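Local coordinates for MccB protein (Escherichia coli, PDB 6OM4), which adenylates the MccA peptide precursor on the way to the nucleotide antibiotic microcin C7, probably by ThiF/E1-type ATP-dependent chemistry, at residues V306-I310 and G311-E315; V109-K112 and L113-K117; Y92-N95 and F96-Y99. All coordinates share one frame; numbering follows the deposited sequence.

Contact 1 (V306-I310 and G311-E315); sequences VIKFI and GKYSE
Lys308 lays its aliphatic chain across the phenol end of Tyr313, CG coming to 3.6 Å from Tyr313 OH at a slant. The methyl CG2 of Ile307 reaches the same end of the ring. Tyr313 can turn back over the helix because its CG sits between the backbone N and the carbonyl carbon (chi1 64°), the most hindered of the three staggered choices; its hydroxyl is hydrogen-bonded to His98. This is the C-terminal end of helix 292-311 and the turn that leaves it. Two main-chain bonds finish the helix: Gly311 N to Ile307 O at 2.7 Å and Lys312 N to Lys308 O at 2.9 Å, the latter approaching 34° out of the carbonyl plane. At Lys312 phi becomes positive (70°), and the chain swings round so that Ser314 O lies 3.3 Å from Lys308 CB. A water bridges the two carbonyls, donating to Lys308 O at 3.0 Å and to Ser314 O at 3.1 Å, so Lys308 O accepts twice. Lys308 runs extended beyond CG, which carries NZ to a second water, 3.1 Å away; that water donates to Glu315 O at 2.6 Å and is also bonded to Ser314 OG. Phe309 O, buried here, has no hydrogen-bond partner in the model. Lys308 thus works in two ways, its methylenes lying against the phenol end of Tyr313 and its ammonium group holding the departing loop through water, which implies that solvent is part of how this helix end is closed.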
loop_
_atom_site.group_PDB
_atom_site.type_symbol
_atom_site.label_atom_id
_atom_site.label_comp_id
_atom_site.label_asym_id
_atom_site.label_seq_id
_atom_site.Cartn_x
_atom_site.Cartn_y
_atom_site.Cartn_z
ATOM N N VAL A 306 -0.750 3.383 0.363
ATOM C CA VAL A 306 -0.277 4.775 0.218
ATOM C C VAL A 306 -0.297 5.222 -1.256
ATOM O O VAL A 306 -0.852 6.311 -1.611
ATOM C CB VAL A 306 1.123 4.947 0.822
ATOM C CG1 VAL A 306 1.722 6.296 0.467
ATOM C CG2 VAL A 306 1.092 4.723 2.313
ATOM N N ILE A 307 0.247 4.378 -2.142
ATOM C CA ILE A 307 0.291 4.683 -3.583
ATOM C C ILE A 307 -1.133 4.815 -4.120
ATOM O O ILE A 307 -1.432 5.739 -4.876
ATOM C CB ILE A 307 1.154 3.645 -4.340
ATOM C CG1 ILE A 307 2.621 3.813 -3.933
ATOM C CG2 ILE A 307 0.966 3.742 -5.832
ATOM C CD1 ILE A 307 3.505 2.669 -4.329
ATOM N N LYS A 308 -2.046 3.936 -3.709
ATOM C CA LYS A 308 -3.445 4.036 -4.187
ATOM C C LYS A 308 -4.141 5.256 -3.589
ATOM O O LYS A 308 -4.924 5.877 -4.270
ATOM C CB LYS A 308 -4.230 2.763 -3.886
ATOM C CG LYS A 308 -3.738 1.588 -4.706
ATOM C CD LYS A 308 -4.255 0.229 -4.301
ATOM C CE LYS A 308 -3.777 -0.804 -5.314
ATOM N NZ LYS A 308 -4.142 -2.183 -4.922
ATOM N N PHE A 309 -3.879 5.546 -2.313
ATOM C CA PHE A 309 -4.550 6.669 -1.661
ATOM C C PHE A 309 -4.177 7.961 -2.411
ATOM O O PHE A 309 -5.002 8.873 -2.595
ATOM C CB PHE A 309 -4.140 6.727 -0.183
ATOM C CG PHE A 309 -4.630 7.943 0.556
ATOM C CD1 PHE A 309 -5.980 8.069 0.835
ATOM C CD2 PHE A 309 -3.788 8.987 0.874
ATOM C CE1 PHE A 309 -6.461 9.186 1.501
ATOM C CE2 PHE A 309 -4.279 10.111 1.536
ATOM C CZ PHE A 309 -5.609 10.208 1.839
ATOM N N ILE A 310 -2.903 8.117 -2.698
ATOM C CA ILE A 310 -2.385 9.316 -3.375
ATOM C C ILE A 310 -2.748 9.279 -4.863
ATOM O O ILE A 310 -3.101 10.334 -5.454
ATOM C CB ILE A 310 -0.866 9.437 -3.200
ATOM C CG1 ILE A 310 -0.507 9.709 -1.734
ATOM C CG2 ILE A 310 -0.276 10.434 -4.192
ATOM C CD1 ILE A 310 0.944 9.536 -1.441
ATOM N N GLY A 311 -2.599 8.096 -5.494
ATOM C CA GLY A 311 -2.705 8.020 -6.968
ATOM C C GLY A 311 -4.131 7.966 -7.496
ATOM O O GLY A 311 -4.363 8.264 -8.700
ATOM N N LYS A 312 -5.061 7.502 -6.655
ATOM C CA LYS A 312 -6.536 7.575 -6.871
ATOM C C LYS A 312 -7.027 6.644 -7.993
ATOM O O LYS A 312 -8.144 6.785 -8.405
ATOM C CB LYS A 312 -6.997 9.025 -7.132
ATOM C CG LYS A 312 -6.772 10.000 -5.987
ATOM C CD LYS A 312 -7.421 9.594 -4.686
ATOM C CE LYS A 312 -7.090 10.530 -3.535
ATOM N NZ LYS A 312 -8.107 11.594 -3.344
ATOM N N TYR A 313 -6.246 5.636 -8.392
ATOM C CA TYR A 313 -6.566 4.801 -9.554
ATOM C C TYR A 313 -7.300 3.525 -9.122
ATOM O O TYR A 313 -7.948 2.844 -9.946
ATOM C CB TYR A 313 -5.300 4.472 -10.324
ATOM C CG TYR A 313 -4.304 3.635 -9.574
ATOM C CD1 TYR A 313 -4.332 2.247 -9.619
ATOM C CD2 TYR A 313 -3.315 4.242 -8.828
ATOM C CE1 TYR A 313 -3.391 1.490 -8.948
ATOM C CE2 TYR A 313 -2.386 3.495 -8.126
ATOM C CZ TYR A 313 -2.439 2.117 -8.179
ATOM O OH TYR A 313 -1.481 1.412 -7.513
ATOM N N SER A 314 -7.233 3.222 -7.821
ATOM C CA SER A 314 -7.846 2.009 -7.244
ATOM C C SER A 314 -7.994 2.228 -5.741
ATOM O O SER A 314 -7.250 2.986 -5.174
ATOM C CB SER A 314 -7.025 0.797 -7.549
ATOM O OG SER A 314 -7.681 -0.382 -7.084
ATOM N N GLU A 315 -8.995 1.603 -5.120
ATOM C CA GLU A 315 -9.299 1.895 -3.709
ATOM C C GLU A 315 -8.317 1.143 -2.804
ATOM O O GLU A 315 -8.146 -0.078 -2.937
ATOM C CB GLU A 315 -10.773 1.630 -3.376
ATOM C CG GLU A 315 -11.627 2.896 -3.484
ATOM C CD GLU A 315 -13.140 2.721 -3.366
ATOM O OE1 GLU A 315 -13.694 1.812 -4.043
ATOM O OE2 GLU A 315 -13.779 3.493 -2.598
HETATM O O HOH W 1 -7.185 -1.689 -4.763
HETATM O O HOH W 2 -7.961 5.890 -4.297
#

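Contact 2 (V109-K112 and L113-K117); sequences VQDK and LKNAK
Val109 and Leu113 stand one turn apart near the C-terminal end of helix 106-114, which feeds into strand 117-121 of the Rossmann-type sheet. Leu113 N gives its hydrogen to Val109 O at 3.0 Å, in the carbonyl plane, and Lys114 N reaches Gln110 O at 2.9 Å along the straightest of these bonds (165° at the hydrogen). The regularity then fades. Asn115 N bonds to Asp111 O at 3.1 Å with a more bent angle of 139°, and shares its hydrogen weakly with Lys112 O, 3.4 Å off. Ala116 N donates to Leu113 O at 3.1 Å, closing a tighter, three-residue turn, and beyond it Lys117 N is satisfied by the carboxylate of Asp207. The polar side chains of Asp111 and Asn115 do not bond directly, Asp111 OD2 staying 3.9 Å from Asn115 ND2. Asp111 has CG anti to the backbone N (chi1 178°), which leaves the carboxylate on the Asn115 side, and a water spans the remaining distance. It donates to Asp111 OD1 at 2.8 Å and accepts from the Asn115 amide, though that second separation is modelled so short that its length is doubtful. On the inner side Leu113 packs against Ile310 and Tyr99. Leu113 CG rests 3.5 Å from Val109 O, the very carbonyl that its own N-H uses.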
loop_
_atom_site.group_PDB
_atom_site.type_symbol
_atom_site.label_atom_id
_atom_site.label_comp_id
_atom_site.label_asym_id
_atom_site.label_seq_id
_atom_site.Cartn_x
_atom_site.Cartn_y
_atom_site.Cartn_z
ATOM N N VAL A 109 -1.524 9.696 -12.667
ATOM C CA VAL A 109 -1.159 9.068 -11.414
ATOM C C VAL A 109 0.246 9.499 -10.985
ATOM O O VAL A 109 0.494 9.827 -9.792
ATOM C CB VAL A 109 -1.242 7.537 -11.510
ATOM C CG1 VAL A 109 -0.695 6.926 -10.232
ATOM C CG2 VAL A 109 -2.657 7.080 -11.818
ATOM N N GLN A 110 1.201 9.426 -11.909
ATOM C CA GLN A 110 2.596 9.700 -11.582
ATOM C C GLN A 110 2.717 11.140 -11.069
ATOM O O GLN A 110 3.456 11.410 -10.136
ATOM C CB GLN A 110 3.535 9.432 -12.760
ATOM C CG GLN A 110 5.012 9.427 -12.394
ATOM C CD GLN A 110 5.392 8.312 -11.447
ATOM O OE1 GLN A 110 6.090 8.514 -10.440
ATOM N NE2 GLN A 110 4.911 7.128 -11.754
ATOM N N ASP A 111 1.937 12.055 -11.660
ATOM C CA ASP A 111 1.958 13.450 -11.296
ATOM C C ASP A 111 1.465 13.631 -9.853
ATOM O O ASP A 111 2.011 14.419 -9.088
ATOM C CB ASP A 111 1.087 14.244 -12.274
ATOM C CG ASP A 111 0.979 15.722 -11.992
ATOM O OD1 ASP A 111 2.009 16.424 -12.178
ATOM O OD2 ASP A 111 -0.126 16.146 -11.579
ATOM N N LYS A 112 0.454 12.865 -9.446
ATOM C CA LYS A 112 -0.028 12.932 -8.083
ATOM C C LYS A 112 1.035 12.417 -7.104
ATOM O O LYS A 112 1.199 12.974 -6.036
ATOM C CB LYS A 112 -1.349 12.191 -7.923
ATOM C CG LYS A 112 -2.506 12.855 -8.627
ATOM C CD LYS A 112 -3.709 12.014 -8.784
ATOM C CE LYS A 112 -4.722 12.676 -9.704
ATOM N NZ LYS A 112 -6.054 12.102 -9.448
ATOM N N LEU A 113 1.773 11.365 -7.494
ATOM C CA LEU A 113 2.810 10.842 -6.604
ATOM C C LEU A 113 3.927 11.876 -6.474
ATOM O O LEU A 113 4.391 12.117 -5.378
ATOM C CB LEU A 113 3.365 9.517 -7.130
ATOM C CG LEU A 113 2.345 8.376 -7.231
ATOM C CD1 LEU A 113 2.982 7.185 -7.936
ATOM C CD2 LEU A 113 1.758 7.946 -5.903
ATOM N N LYS A 114 4.329 12.459 -7.601
ATOM C CA LYS A 114 5.399 13.462 -7.618
ATOM C C LYS A 114 5.065 14.637 -6.686
ATOM O O LYS A 114 5.976 15.208 -6.096
ATOM C CB LYS A 114 5.640 13.951 -9.044
ATOM C CG LYS A 114 6.843 14.871 -9.172
ATOM C CD LYS A 114 7.095 15.372 -10.578
ATOM C CE LYS A 114 8.533 15.816 -10.787
ATOM N NZ LYS A 114 8.660 16.790 -11.903
ATOM N N ASN A 115 3.795 15.032 -6.611
ATOM C CA ASN A 115 3.378 16.245 -5.874
ATOM C C ASN A 115 3.113 15.944 -4.392
ATOM O O ASN A 115 2.838 16.857 -3.613
ATOM C CB ASN A 115 2.124 16.874 -6.491
ATOM C CG ASN A 115 2.399 17.596 -7.795
ATOM O OD1 ASN A 115 3.551 17.738 -8.209
ATOM N ND2 ASN A 115 1.344 18.039 -8.461
ATOM N N ALA A 116 3.188 14.668 -3.994
ATOM C CA ALA A 116 2.856 14.201 -2.655
ATOM C C ALA A 116 4.037 14.314 -1.683
ATOM O O ALA A 116 5.210 14.263 -2.072
ATOM C CB ALA A 116 2.431 12.764 -2.719
ATOM N N LYS A 117 3.676 14.446 -0.406
ATOM C CA LYS A 117 4.581 14.415 0.727
ATOM C C LYS A 117 4.126 13.328 1.688
ATOM O O LYS A 117 2.948 13.284 2.128
ATOM C CB LYS A 117 4.586 15.806 1.367
ATOM C CG LYS A 117 5.452 15.993 2.603
ATOM C CD LYS A 117 5.197 17.365 3.275
ATOM C CE LYS A 117 6.456 17.887 3.926
ATOM N NZ LYS A 117 6.194 19.026 4.836
HETATM O O HOH W 3 2.169 18.764 -10.636
#

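Contact 3 (Y92-N95 and F96-Y99); sequences YSRN and FLHY
Residues 92-95 and 96-99 form the first turns of helix 93-101, with Tyr92 at the N-cap. The main-chain bonds are uneven: Phe96 N to Tyr92 O at 2.9 Å and Tyr99 N to Asn95 O at 3.0 Å are sound, both entering almost along the carbonyl bond, whereas Leu97 N divides its hydrogen weakly between Ser93 O and Arg94 O, and the bond of His98 N to Arg94 O is weak too. Asn95 O does more than accept, for it also hangs over one face of the Tyr99 ring, displaced toward the rim, at 3.3 Å from Tyr99 CD2. The two side chains run side by side in the same direction, amide and ring planes 60° apart. A water at the ring's edge joins their ends, accepting from Asn95 ND2 at 2.9 Å and lying 2.6 Å from Tyr99 OH. Back at the cap, Tyr92 CB touches the Phe96 ring at CE1, 3.9 Å away, while the Tyr92 hydroxyl leads off to Asn182. The Arg94 chain is bent at chi2 (-53°), passes Leu97 with CD 4.2 Å from Leu97 CD1, and NH1 makes a weak bond to Ser93 OG at 3.0 Å. Arg94 binds ATP in another structure of this protein, though here no ligand touches it. The Asn95 amide is thus tied to both the shared water and Ser137, whereas Arg94, whose bond to Ser93 within these two segments is weak, may be able to shift when nucleotide is bound.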
loop_
_atom_site.group_PDB
_atom_site.type_symbol
_atom_site.label_atom_id
_atom_site.label_comp_id
_atom_site.label_asym_id
_atom_site.label_seq_id
_atom_site.Cartn_x
_atom_site.Cartn_y
_atom_site.Cartn_z
ATOM N N TYR A 92 9.749 4.746 -14.436
ATOM C CA TYR A 92 8.492 4.236 -13.819
ATOM C C TYR A 92 7.653 3.388 -14.781
ATOM O O TYR A 92 6.490 3.070 -14.480
ATOM C CB TYR A 92 7.644 5.404 -13.295
ATOM C CG TYR A 92 8.398 6.358 -12.393
ATOM C CD1 TYR A 92 8.886 5.954 -11.163
ATOM C CD2 TYR A 92 8.654 7.665 -12.775
ATOM C CE1 TYR A 92 9.618 6.804 -10.344
ATOM C CE2 TYR A 92 9.366 8.530 -11.968
ATOM C CZ TYR A 92 9.867 8.101 -10.742
ATOM O OH TYR A 92 10.528 8.964 -9.920
ATOM N N SER A 93 8.219 2.984 -15.916
ATOM C CA SER A 93 7.403 2.401 -17.000
ATOM C C SER A 93 6.685 1.123 -16.536
ATOM O O SER A 93 5.603 0.922 -16.982
ATOM C CB SER A 93 8.195 2.202 -18.286
ATOM O OG SER A 93 8.984 1.039 -18.199
ATOM N N ARG A 94 7.246 0.309 -15.619
ATOM C CA ARG A 94 6.534 -0.922 -15.176
ATOM C C ARG A 94 5.342 -0.549 -14.286
ATOM O O ARG A 94 4.279 -1.167 -14.357
ATOM C CB ARG A 94 7.443 -1.921 -14.460
ATOM C CG ARG A 94 8.659 -2.338 -15.275
ATOM C CD ARG A 94 8.290 -2.839 -16.658
ATOM N NE ARG A 94 9.404 -3.492 -17.343
ATOM C CZ ARG A 94 10.177 -2.939 -18.273
ATOM N NH1 ARG A 94 9.896 -1.737 -18.745
ATOM N NH2 ARG A 94 11.280 -3.555 -18.664
ATOM N N ASN A 95 5.525 0.454 -13.438
ATOM C CA ASN A 95 4.407 0.989 -12.661
ATOM C C ASN A 95 3.325 1.532 -13.612
ATOM O O ASN A 95 2.146 1.430 -13.307
ATOM C CB ASN A 95 4.795 2.071 -11.652
ATOM C CG ASN A 95 5.549 1.604 -10.425
ATOM O OD1 ASN A 95 5.796 0.405 -10.236
ATOM N ND2 ASN A 95 5.968 2.566 -9.610
ATOM N N PHE A 96 3.721 2.186 -14.723
ATOM C CA PHE A 96 2.733 2.683 -15.697
ATOM C C PHE A 96 1.844 1.552 -16.222
ATOM O O PHE A 96 0.626 1.778 -16.354
ATOM C CB PHE A 96 3.376 3.428 -16.872
ATOM C CG PHE A 96 3.740 4.866 -16.591
ATOM C CD1 PHE A 96 4.097 5.301 -15.313
ATOM C CD2 PHE A 96 3.727 5.789 -17.628
ATOM C CE1 PHE A 96 4.431 6.633 -15.081
ATOM C CE2 PHE A 96 4.051 7.119 -17.388
ATOM C CZ PHE A 96 4.406 7.533 -16.121
ATOM N N LEU A 97 2.394 0.339 -16.426
ATOM C CA LEU A 97 1.554 -0.795 -16.833
ATOM C C LEU A 97 0.527 -1.122 -15.748
ATOM O O LEU A 97 -0.629 -1.371 -16.060
ATOM C CB LEU A 97 2.416 -2.012 -17.181
ATOM C CG LEU A 97 3.448 -1.755 -18.281
ATOM C CD1 LEU A 97 4.430 -2.909 -18.352
ATOM C CD2 LEU A 97 2.803 -1.512 -19.631
ATOM N N HIS A 98 0.947 -1.130 -14.486
ATOM C CA HIS A 98 0.054 -1.352 -13.374
ATOM C C HIS A 98 -1.099 -0.321 -13.397
ATOM O O HIS A 98 -2.278 -0.697 -13.387
ATOM C CB HIS A 98 0.863 -1.366 -12.076
ATOM C CG HIS A 98 0.020 -1.357 -10.856
ATOM N ND1 HIS A 98 -0.598 -2.503 -10.380
ATOM C CD2 HIS A 98 -0.241 -0.373 -9.973
ATOM C CE1 HIS A 98 -1.239 -2.172 -9.261
ATOM N NE2 HIS A 98 -1.042 -0.882 -8.999
ATOM N N TYR A 99 -0.796 0.967 -13.536
ATOM C CA TYR A 99 -1.882 2.006 -13.520
ATOM C C TYR A 99 -2.826 1.810 -14.727
ATOM O O TYR A 99 -4.051 1.933 -14.593
ATOM C CB TYR A 99 -1.330 3.437 -13.427
ATOM C CG TYR A 99 -0.282 3.668 -12.352
ATOM C CD1 TYR A 99 -0.404 3.101 -11.087
ATOM C CD2 TYR A 99 0.863 4.433 -12.579
ATOM C CE1 TYR A 99 0.538 3.313 -10.087
ATOM C CE2 TYR A 99 1.826 4.619 -11.589
ATOM C CZ TYR A 99 1.691 4.025 -10.347
ATOM O OH TYR A 99 2.680 4.176 -9.393
HETATM O O HOH W 4 5.020 5.243 -10.015
#

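Overall arrangement
The three contacts meet around the side chains of Tyr99, Leu113 and Tyr313, with consecutive helices 93-101 and 106-114 packed on the end of helix 292-311. Contact 1 and contact 2 have centres about 10 Å apart and touch where Ile310 CG2 lies 3.6 Å from Leu113 CD2. Contact 3 is about 14 Å, centre to centre, from each of them. It reaches contact 2 through Tyr99 OH, 3.4 Å from Leu113 CD1, and contact 1 where Tyr313 CE2 lies 3.5 Å from Tyr99 CE1. None of them contributes to the adenosine phosphoramidate, pyrophosphate or zinc sites; Arg94, the one ATP-binding residue within the three contacts, has its side chain about 12 Å from that of Tyr313.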